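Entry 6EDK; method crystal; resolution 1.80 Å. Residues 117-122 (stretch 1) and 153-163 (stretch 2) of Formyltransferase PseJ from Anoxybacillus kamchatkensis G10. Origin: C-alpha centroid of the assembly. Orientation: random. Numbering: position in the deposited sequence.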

# COMPACT_ATOMS: atom_id res chain seq x y z
N LYS A 117 -9.80 8.99 -4.98
CA LYS A 117 -8.55 9.14 -4.24
C LYS A 117 -8.67 8.58 -2.85
O LYS A 117 -9.73 8.70 -2.21
CB LYS A 117 -8.16 10.62 -4.17
CG LYS A 117 -7.98 11.21 -5.58
CD LYS A 117 -8.00 12.67 -5.52
CE LYS A 117 -7.84 13.28 -6.92
NZ LYS A 117 -9.03 13.01 -7.76
N GLY A 118 -7.62 7.93 -2.38
CA GLY A 118 -7.70 7.33 -1.06
C GLY A 118 -6.64 6.21 -0.92
O GLY A 118 -5.59 6.21 -1.59
N VAL A 119 -6.89 5.40 0.07
CA VAL A 119 -5.89 4.41 0.52
C VAL A 119 -6.57 3.07 0.77
O VAL A 119 -7.74 2.99 1.13
CB VAL A 119 -5.14 4.93 1.80
CG1 VAL A 119 -4.41 6.31 1.60
CG2 VAL A 119 -6.10 4.99 2.98
N THR A 120 -5.78 1.98 0.69
CA THR A 120 -6.39 0.65 0.70
C THR A 120 -5.42 -0.35 1.35
O THR A 120 -4.24 -0.33 1.03
CB THR A 120 -6.67 0.15 -0.73
OG1 THR A 120 -7.62 0.98 -1.37
CG2 THR A 120 -7.22 -1.27 -0.66
N ILE A 121 -5.92 -1.16 2.24
CA ILE A 121 -5.21 -2.32 2.78
C ILE A 121 -5.82 -3.55 2.13
O ILE A 121 -7.05 -3.67 2.12
CB ILE A 121 -5.36 -2.37 4.30
CG1 ILE A 121 -4.78 -1.11 4.93
CG2 ILE A 121 -4.62 -3.64 4.87
CD1 ILE A 121 -5.06 -1.00 6.39
N HIS A 122 -4.99 -4.38 1.51
CA HIS A 122 -5.51 -5.50 0.75
C HIS A 122 -4.61 -6.73 1.02
O HIS A 122 -3.44 -6.59 1.41
CB HIS A 122 -5.58 -5.20 -0.74
CG HIS A 122 -4.27 -4.91 -1.40
ND1 HIS A 122 -3.53 -5.88 -2.05
CD2 HIS A 122 -3.55 -3.76 -1.50
CE1 HIS A 122 -2.44 -5.32 -2.54
NE2 HIS A 122 -2.45 -4.04 -2.24
N ARG A 153 -0.95 13.55 3.09
CA ARG A 153 -2.22 13.19 3.67
C ARG A 153 -2.57 11.71 3.45
O ARG A 153 -3.13 11.05 4.34
CB ARG A 153 -3.32 14.11 3.07
CG ARG A 153 -4.61 13.96 3.75
CD ARG A 153 -5.71 14.88 3.11
NE ARG A 153 -5.39 16.28 3.40
CZ ARG A 153 -5.08 17.18 2.49
NH1 ARG A 153 -5.07 16.85 1.20
NH2 ARG A 153 -4.82 18.42 2.88
N LEU A 154 -2.24 11.17 2.26
CA LEU A 154 -2.49 9.76 2.03
C LEU A 154 -1.63 8.92 2.98
O LEU A 154 -2.11 7.94 3.55
CB LEU A 154 -2.14 9.38 0.58
CG LEU A 154 -3.04 10.04 -0.48
CD1 LEU A 154 -2.36 9.73 -1.84
CD2 LEU A 154 -4.44 9.51 -0.49
N THR A 155 -0.37 9.31 3.15
CA THR A 155 0.54 8.54 4.03
C THR A 155 0.01 8.51 5.47
O THR A 155 -0.05 7.46 6.11
CB THR A 155 1.94 9.17 3.96
OG1 THR A 155 2.47 8.87 2.66
CG2 THR A 155 2.82 8.59 5.02
N GLN A 156 -0.40 9.67 5.98
CA GLN A 156 -0.96 9.70 7.32
C GLN A 156 -2.25 8.92 7.42
O GLN A 156 -2.51 8.24 8.43
CB GLN A 156 -1.23 11.18 7.73
CG GLN A 156 0.03 12.00 7.94
CD GLN A 156 1.06 11.33 8.92
OE1 GLN A 156 0.73 11.02 10.05
NE2 GLN A 156 2.29 11.12 8.43
N THR A 157 -3.09 9.01 6.40
CA THR A 157 -4.35 8.29 6.43
C THR A 157 -4.18 6.76 6.38
O THR A 157 -4.86 6.04 7.11
CB THR A 157 -5.24 8.74 5.27
OG1 THR A 157 -5.40 10.18 5.28
CG2 THR A 157 -6.58 8.10 5.29
N ILE A 158 -3.29 6.25 5.54
CA ILE A 158 -3.20 4.77 5.51
C ILE A 158 -2.53 4.22 6.81
O ILE A 158 -2.89 3.15 7.27
CB ILE A 158 -2.42 4.28 4.28
CG1 ILE A 158 -2.67 2.77 4.06
CG2 ILE A 158 -0.92 4.64 4.32
CD1 ILE A 158 -2.36 2.29 2.67
N GLU A 159 -1.58 4.96 7.39
CA GLU A 159 -0.96 4.57 8.67
C GLU A 159 -1.99 4.61 9.75
O GLU A 159 -2.10 3.69 10.55
CB GLU A 159 0.22 5.45 8.96
CG GLU A 159 1.33 5.33 7.85
CD GLU A 159 2.48 6.29 7.96
OE1 GLU A 159 2.51 7.13 8.89
OE2 GLU A 159 3.41 6.23 7.09
N LYS A 160 -2.84 5.65 9.76
CA LYS A 160 -3.97 5.65 10.69
C LYS A 160 -4.90 4.48 10.48
O LYS A 160 -5.36 3.87 11.44
CB LYS A 160 -4.71 6.98 10.51
CG LYS A 160 -5.81 7.22 11.51
CD LYS A 160 -6.54 8.58 11.31
CE LYS A 160 -7.65 8.68 12.35
NZ LYS A 160 -8.72 9.64 11.96
N LEU A 161 -5.30 4.21 9.23
CA LEU A 161 -6.26 3.16 8.95
C LEU A 161 -5.70 1.80 9.37
O LEU A 161 -6.41 0.94 9.92
CB LEU A 161 -6.53 3.14 7.42
CG LEU A 161 -7.56 2.17 6.87
CD1 LEU A 161 -8.97 2.49 7.36
CD2 LEU A 161 -7.56 2.16 5.34
N PHE A 162 -4.40 1.63 9.17
CA PHE A 162 -3.76 0.35 9.56
C PHE A 162 -3.85 0.17 11.08
O PHE A 162 -4.27 -0.89 11.59
CB PHE A 162 -2.31 0.37 9.14
CG PHE A 162 -1.58 -0.85 9.68
CD1 PHE A 162 -1.82 -2.06 9.14
CD2 PHE A 162 -0.81 -0.71 10.80
CE1 PHE A 162 -1.20 -3.20 9.70
CE2 PHE A 162 -0.21 -1.86 11.38
CZ PHE A 162 -0.46 -3.05 10.80
N MET A 163 -3.43 1.20 11.81
CA MET A 163 -3.43 1.07 13.29
C MET A 163 -4.83 0.97 13.82
O MET A 163 -5.06 0.29 14.83
CB MET A 163 -2.72 2.26 13.94
CG MET A 163 -1.21 2.31 13.68
SD MET A 163 -0.14 3.50 14.55
CE MET A 163 -0.64 5.03 13.72

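What does the helix offer the strand to sit against? Strand 118-122 and helix 153-163 run in roughly the same direction, with 34° between their N-to-C axes and a closest approach of 8.1 Å. Alternation along the strand turns Val119 and Ile121 toward the helix and Thr120 away, so two branched apolar side chains form the bumps. They meet Leu154, Thr157, Ile158, Leu161 and Phe162, which fall into two series, 154-158-162 and 157-161, each with a spacing of four, and so line one flank of the helix. No hydrogen bond crosses the contact; it is held by packing, with 416 Å² buried over both sides.

How does Val119 fill its hollow? It is the most covered residue of the contact, and its two methyls spread along the helix. Val119 CG1 reaches back to Leu154, lying 3.4 Å from the backbone O of Leu154 and 3.8 Å from Leu154 CD2. Val119 CG2 lies on the other branch, 3.9 Å from Thr157 CG2 and 4.0 Å from Leu161 CD2. Thr157, for its part, presents its methyl to Val119 while its hydroxyl is occupied within the helix, with Thr157 OG1 donating to Arg153 O at 2.6 Å. Between the two branches, Val119 CB comes to 3.7 Å from Ile158 CB. This close seating of the branch point fits the backbone approach here, where Val119 CA and Ile158 CA are 5.7 Å apart. Leu154 O, beside Val119 CG1, already accepts a hydrogen bond from Ile158 N at 2.9 Å.

Where does Ile121 go, now that the backbones have drawn apart? Ile121 CA and Phe162 CA are 7.4 Å apart, and the longer side chain, with chi1 m and chi2 t, bridges the wider gap. The tip, Ile121 CD1, lies 4.1 Å from Leu161 CG, 3.7 Å from Phe162 CA and 4.1 Å from Phe162 CB. The methyl therefore rests against the root of the Phe162 side chain, at the ring edge and near the ring plane, rather than over a face.

What do the residues with no side chain directed across contribute? At Gly118 and Thr120 the helix side chains reach strand carbonyls: Leu154 CD2 lies 3.7 Å from Gly118 O, and Ile158 CD1 lies 3.6 Å from Thr120 O. Ile158 thus touches the strand both at its CB, against Val119, and at its far methyl. Gly118 has backbone angles, phi 159° and psi -162°, at which a CB would be jammed against the preceding carbonyl O, reason enough for glycine there.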